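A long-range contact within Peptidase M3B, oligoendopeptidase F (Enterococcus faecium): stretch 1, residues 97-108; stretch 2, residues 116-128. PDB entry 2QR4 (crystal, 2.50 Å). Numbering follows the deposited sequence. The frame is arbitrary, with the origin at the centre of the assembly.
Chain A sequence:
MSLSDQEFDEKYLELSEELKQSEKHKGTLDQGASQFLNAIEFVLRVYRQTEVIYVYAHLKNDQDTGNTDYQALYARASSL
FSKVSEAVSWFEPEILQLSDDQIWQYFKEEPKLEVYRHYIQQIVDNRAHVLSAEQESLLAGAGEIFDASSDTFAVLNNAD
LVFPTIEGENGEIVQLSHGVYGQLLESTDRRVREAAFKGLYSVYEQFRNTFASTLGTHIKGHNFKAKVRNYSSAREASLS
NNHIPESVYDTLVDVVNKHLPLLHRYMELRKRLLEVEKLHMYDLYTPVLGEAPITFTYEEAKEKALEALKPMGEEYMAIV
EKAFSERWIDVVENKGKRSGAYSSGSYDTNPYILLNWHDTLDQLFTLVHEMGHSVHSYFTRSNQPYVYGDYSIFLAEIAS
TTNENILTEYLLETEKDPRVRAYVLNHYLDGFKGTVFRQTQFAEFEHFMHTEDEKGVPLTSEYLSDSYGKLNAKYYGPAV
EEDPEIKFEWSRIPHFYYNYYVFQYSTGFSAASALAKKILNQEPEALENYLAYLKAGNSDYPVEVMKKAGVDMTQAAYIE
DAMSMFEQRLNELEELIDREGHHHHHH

Stretch 1 (97-108) QLSDDQIWQYFK
Stretch 2 116-128: YRHYIQQIVDNRA

Two helices, 100-108 and one beginning at Arg117, lie side by side and run almost exactly antiparallel, with 177° between their directions and axes 11.7 Å apart at closest approach. Three CA pairs set the register: Asp100 CA lies 7.0 Å from Val124 CA, Ile103 CA lies 8.6 Å from Ile120 CA, and Phe107 CA lies 8.1 Å from Arg117 CA. Steps of three and four residues along both helices keep one helical face turned to its partner, and the contact buries 524 Å² in total.

The first helix is preceded by Leu98 and Ser99 in extended conformation (phi/psi -80/154 and -80/146), and Ser99 caps it. With chi1 at p (78°), Ser99 OG accepts from Gln102 N at 3.0 Å, while Ser99 N donates to Gln102 OE1 at 2.8 Å, so side chain and backbone trade partners in both directions. Beyond the cap, Ile103 N donates to Ser99 O at 3.1 Å and Trp104 N to Asp100 O at 3.2 Å. In the second helix, Ile120 N to Tyr116 O (2.8 Å), Gln121 N to Arg117 O (2.6 Å) and Val124 N to Ile120 O (3.1 Å) are among the bonds that hold the main chain; a type I beta turn runs from Val124 to Arg127.

That turn delivers Arg127 to the start of the first helix. Its chi1 and chi2 are t, chi3 is m (-89°) and chi4 is -69°. Arg127 NH2 donates to Asp100 OD1 at 2.9 Å, nearly straight at 174°, in a salt bridge, and makes a weak bond to Leu98 O at 3.4 Å; Asp100 has chi1 m (-83°) and chi2 10°. Both acceptors lie at the guanidinium edge, where its N-H groups point; NH1 is satisfied by a residue just outside the stretches.

Past the salt bridge the pairing is mostly apolar. Ile103 (m, t) places CG2 3.6 Å from Ile120 CG2 and CD1 3.7 Å from Val124 CG2; Val124 is t and Ile120 is m, m. Trp104 (chi1 -49°, chi2 118°) starts sideways, but its indole reaches across, with CH2 4.2 Å from Ile120 CG2 and CZ2 in contact with Gln121 NE2 at 3.5 Å.

At the other end Phe107 (chi1 -81°, chi2 65°) points toward the second helix and sets CE2 3.3 Å from Arg117 CB; Ile120 CG1 meets its ring edge, 4.1 Å from Phe107 CZ. Arg117 (chi1 115° and chi2 138°, both between wells, chi3 p at 42°, chi4 -145°) brings NH2 to 3.4 Å from Trp104 CE3 and turns one guanidinium face to Phe107 CD2. Its NE and NH1 are hydrogen-bonded just outside the stretches, and the guanidinium also packs against aromatic carbon.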

# COMPACT_ATOMS: atom_id res chain seq x y z
N GLN A 97 2.94 -24.25 -24.42
CA GLN A 97 2.11 -25.41 -24.72
C GLN A 97 2.69 -26.18 -25.89
O GLN A 97 2.35 -27.34 -26.12
CB GLN A 97 0.65 -25.01 -24.99
CG GLN A 97 -0.18 -24.89 -23.71
CD GLN A 97 -1.49 -24.14 -23.92
OE1 GLN A 97 -1.59 -23.28 -24.78
NE2 GLN A 97 -2.49 -24.48 -23.12
N LEU A 98 3.58 -25.53 -26.63
CA LEU A 98 4.39 -26.22 -27.60
C LEU A 98 5.54 -26.90 -26.88
O LEU A 98 5.97 -26.46 -25.81
CB LEU A 98 4.94 -25.24 -28.63
CG LEU A 98 3.88 -24.43 -29.38
CD1 LEU A 98 4.53 -23.34 -30.19
CD2 LEU A 98 3.05 -25.34 -30.26
N SER A 99 6.05 -27.98 -27.46
CA SER A 99 7.24 -28.65 -26.94
C SER A 99 8.50 -27.91 -27.38
O SER A 99 8.56 -27.38 -28.49
CB SER A 99 7.31 -30.06 -27.51
OG SER A 99 7.81 -30.00 -28.83
N ASP A 100 9.51 -27.91 -26.51
CA ASP A 100 10.84 -27.40 -26.87
C ASP A 100 11.23 -27.71 -28.32
O ASP A 100 11.73 -26.83 -29.03
CB ASP A 100 11.91 -27.94 -25.92
CG ASP A 100 12.00 -27.15 -24.63
OD1 ASP A 100 11.11 -26.30 -24.39
OD2 ASP A 100 12.96 -27.37 -23.86
N ASP A 101 11.02 -28.94 -28.77
CA ASP A 101 11.45 -29.29 -30.12
C ASP A 101 10.55 -28.78 -31.24
O ASP A 101 10.99 -28.64 -32.38
CB ASP A 101 11.78 -30.80 -30.29
CG ASP A 101 11.34 -31.65 -29.11
OD1 ASP A 101 11.51 -32.89 -29.21
OD2 ASP A 101 10.83 -31.10 -28.09
N GLN A 102 9.29 -28.50 -30.92
CA GLN A 102 8.40 -27.84 -31.88
C GLN A 102 8.85 -26.39 -32.08
O GLN A 102 8.77 -25.84 -33.17
CB GLN A 102 6.96 -27.84 -31.39
CG GLN A 102 6.16 -29.10 -31.65
CD GLN A 102 4.82 -29.06 -30.94
OE1 GLN A 102 4.76 -29.08 -29.70
NE2 GLN A 102 3.74 -28.97 -31.71
N ILE A 103 9.30 -25.78 -30.99
CA ILE A 103 9.75 -24.40 -30.99
C ILE A 103 10.99 -24.21 -31.86
O ILE A 103 10.98 -23.36 -32.75
CB ILE A 103 9.99 -23.89 -29.55
CG1 ILE A 103 8.67 -23.87 -28.78
CG2 ILE A 103 10.60 -22.52 -29.55
CD1 ILE A 103 8.79 -23.37 -27.35
N TRP A 104 12.03 -25.00 -31.64
CA TRP A 104 13.25 -24.86 -32.45
C TRP A 104 13.06 -25.42 -33.86
O TRP A 104 13.87 -25.16 -34.76
CB TRP A 104 14.49 -25.47 -31.77
CG TRP A 104 14.65 -25.06 -30.34
CD1 TRP A 104 14.63 -25.87 -29.24
CD2 TRP A 104 14.81 -23.72 -29.85
NE1 TRP A 104 14.77 -25.12 -28.09
CE2 TRP A 104 14.88 -23.79 -28.44
CE3 TRP A 104 14.89 -22.46 -30.46
CZ2 TRP A 104 15.05 -22.67 -27.63
CZ3 TRP A 104 15.05 -21.33 -29.65
CH2 TRP A 104 15.13 -21.45 -28.26
N GLN A 105 11.98 -26.16 -34.06
CA GLN A 105 11.61 -26.62 -35.39
C GLN A 105 11.09 -25.45 -36.22
O GLN A 105 11.31 -25.38 -37.43
CB GLN A 105 10.57 -27.75 -35.31
CG GLN A 105 10.27 -28.44 -36.63
CD GLN A 105 11.51 -28.66 -37.48
OE1 GLN A 105 11.52 -28.36 -38.67
NE2 GLN A 105 12.58 -29.18 -36.86
N TYR A 106 10.41 -24.52 -35.55
CA TYR A 106 9.93 -23.29 -36.16
C TYR A 106 11.12 -22.42 -36.59
O TYR A 106 11.06 -21.72 -37.60
CB TYR A 106 9.09 -22.49 -35.17
CG TYR A 106 7.64 -22.89 -35.03
CD1 TYR A 106 6.99 -23.65 -36.01
CD2 TYR A 106 6.90 -22.45 -33.94
CE1 TYR A 106 5.64 -23.99 -35.87
CE2 TYR A 106 5.56 -22.78 -33.79
CZ TYR A 106 4.93 -23.54 -34.75
OH TYR A 106 3.60 -23.85 -34.58
N PHE A 107 12.18 -22.45 -35.80
CA PHE A 107 13.39 -21.68 -36.09
C PHE A 107 14.13 -22.16 -37.34
O PHE A 107 14.71 -21.35 -38.06
CB PHE A 107 14.32 -21.66 -34.88
CG PHE A 107 13.93 -20.65 -33.83
CD1 PHE A 107 12.74 -20.78 -33.13
CD2 PHE A 107 14.74 -19.57 -33.55
CE1 PHE A 107 12.38 -19.85 -32.17
CE2 PHE A 107 14.38 -18.63 -32.60
CZ PHE A 107 13.20 -18.77 -31.91
N LYS A 108 14.11 -23.47 -37.58
CA LYS A 108 14.69 -24.00 -38.81
C LYS A 108 13.90 -23.48 -40.00
O LYS A 108 14.47 -23.10 -41.02
CB LYS A 108 14.69 -25.53 -38.81
CG LYS A 108 15.84 -26.17 -38.06
CD LYS A 108 16.10 -27.58 -38.58
CE LYS A 108 16.30 -27.56 -40.09
NZ LYS A 108 16.61 -28.91 -40.64
N TYR A 116 14.82 -13.42 -32.31
CA TYR A 116 14.16 -13.55 -31.02
C TYR A 116 14.61 -14.76 -30.21
O TYR A 116 14.08 -15.01 -29.12
CB TYR A 116 12.64 -13.60 -31.20
CG TYR A 116 12.07 -12.37 -31.83
CD1 TYR A 116 11.64 -12.37 -33.15
CD2 TYR A 116 11.98 -11.18 -31.12
CE1 TYR A 116 11.13 -11.23 -33.74
CE2 TYR A 116 11.48 -10.03 -31.70
CZ TYR A 116 11.05 -10.07 -33.01
OH TYR A 116 10.54 -8.94 -33.60
N ARG A 117 15.56 -15.53 -30.72
CA ARG A 117 15.87 -16.80 -30.07
C ARG A 117 16.18 -16.61 -28.58
O ARG A 117 15.59 -17.27 -27.73
CB ARG A 117 16.97 -17.57 -30.81
CG ARG A 117 18.28 -17.78 -30.07
CD ARG A 117 18.78 -19.20 -30.29
NE ARG A 117 18.61 -19.62 -31.68
CZ ARG A 117 18.30 -20.86 -32.07
NH1 ARG A 117 18.18 -21.14 -33.36
NH2 ARG A 117 18.11 -21.82 -31.17
N HIS A 118 17.06 -15.67 -28.28
CA HIS A 118 17.42 -15.34 -26.91
C HIS A 118 16.19 -14.99 -26.05
O HIS A 118 16.14 -15.29 -24.85
CB HIS A 118 18.49 -14.24 -26.89
CG HIS A 118 18.22 -13.14 -25.92
ND1 HIS A 118 18.61 -13.20 -24.59
CD2 HIS A 118 17.63 -11.93 -26.08
CE1 HIS A 118 18.25 -12.09 -23.98
NE2 HIS A 118 17.65 -11.30 -24.86
N TYR A 119 15.18 -14.39 -26.67
CA TYR A 119 13.95 -14.08 -25.95
C TYR A 119 13.10 -15.33 -25.74
O TYR A 119 12.56 -15.55 -24.66
CB TYR A 119 13.15 -13.00 -26.67
CG TYR A 119 11.76 -12.83 -26.14
CD1 TYR A 119 11.53 -12.13 -24.95
CD2 TYR A 119 10.66 -13.38 -26.80
CE1 TYR A 119 10.24 -11.98 -24.45
CE2 TYR A 119 9.38 -13.23 -26.31
CZ TYR A 119 9.17 -12.53 -25.13
OH TYR A 119 7.89 -12.38 -24.64
N ILE A 120 12.99 -16.16 -26.78
CA ILE A 120 12.27 -17.42 -26.68
C ILE A 120 13.00 -18.42 -25.76
O ILE A 120 12.38 -19.25 -25.11
CB ILE A 120 12.02 -18.04 -28.07
CG1 ILE A 120 11.06 -17.15 -28.87
CG2 ILE A 120 11.44 -19.45 -27.95
CD1 ILE A 120 9.84 -16.70 -28.06
N GLN A 121 14.32 -18.30 -25.72
CA GLN A 121 15.15 -19.15 -24.87
C GLN A 121 14.85 -18.95 -23.39
O GLN A 121 14.74 -19.92 -22.65
CB GLN A 121 16.64 -18.86 -25.13
CG GLN A 121 17.58 -19.85 -24.48
CD GLN A 121 17.62 -21.16 -25.22
OE1 GLN A 121 18.30 -21.29 -26.24
NE2 GLN A 121 16.90 -22.15 -24.71
N GLN A 122 14.74 -17.69 -22.96
CA GLN A 122 14.44 -17.38 -21.57
C GLN A 122 13.14 -18.03 -21.17
O GLN A 122 13.04 -18.62 -20.09
CB GLN A 122 14.32 -15.87 -21.35
CG GLN A 122 15.58 -15.20 -20.84
CD GLN A 122 16.81 -15.55 -21.66
OE1 GLN A 122 17.19 -16.72 -21.77
NE2 GLN A 122 17.44 -14.53 -22.23
N ILE A 123 12.15 -17.90 -22.04
CA ILE A 123 10.83 -18.42 -21.75
C ILE A 123 10.88 -19.92 -21.56
O ILE A 123 10.36 -20.42 -20.56
CB ILE A 123 9.82 -18.04 -22.83
CG1 ILE A 123 9.65 -16.52 -22.83
CG2 ILE A 123 8.50 -18.74 -22.57
CD1 ILE A 123 8.92 -16.01 -24.01
N VAL A 124 11.52 -20.62 -22.50
CA VAL A 124 11.69 -22.07 -22.45
C VAL A 124 12.45 -22.52 -21.19
O VAL A 124 12.13 -23.55 -20.59
CB VAL A 124 12.43 -22.59 -23.71
CG1 VAL A 124 12.97 -24.02 -23.51
CG2 VAL A 124 11.50 -22.54 -24.93
N ASP A 125 13.44 -21.73 -20.79
CA ASP A 125 14.24 -22.05 -19.62
C ASP A 125 13.48 -21.73 -18.33
O ASP A 125 13.96 -22.01 -17.24
CB ASP A 125 15.54 -21.25 -19.62
CG ASP A 125 16.54 -21.75 -20.64
OD1 ASP A 125 17.46 -20.97 -20.96
OD2 ASP A 125 16.42 -22.90 -21.11
N ASN A 126 12.31 -21.13 -18.47
CA ASN A 126 11.58 -20.62 -17.32
C ASN A 126 10.25 -21.33 -17.22
O ASN A 126 9.32 -20.89 -16.53
CB ASN A 126 11.37 -19.12 -17.51
CG ASN A 126 11.41 -18.36 -16.23
OD1 ASN A 126 10.71 -17.36 -16.07
ND2 ASN A 126 12.25 -18.81 -15.30
N ARG A 127 10.17 -22.45 -17.93
CA ARG A 127 8.99 -23.30 -18.00
C ARG A 127 8.35 -23.52 -16.64
O ARG A 127 7.13 -23.48 -16.50
CB ARG A 127 9.42 -24.65 -18.59
CG ARG A 127 8.30 -25.51 -19.13
CD ARG A 127 8.85 -26.71 -19.89
NE ARG A 127 9.08 -26.47 -21.32
CZ ARG A 127 8.11 -26.29 -22.22
NH1 ARG A 127 6.83 -26.26 -21.84
NH2 ARG A 127 8.40 -26.11 -23.49
N ALA A 128 9.19 -23.75 -15.63
CA ALA A 128 8.71 -24.07 -14.28
C ALA A 128 8.11 -22.87 -13.54
O ALA A 128 7.48 -23.04 -12.51
CB ALA A 128 9.82 -24.69 -13.45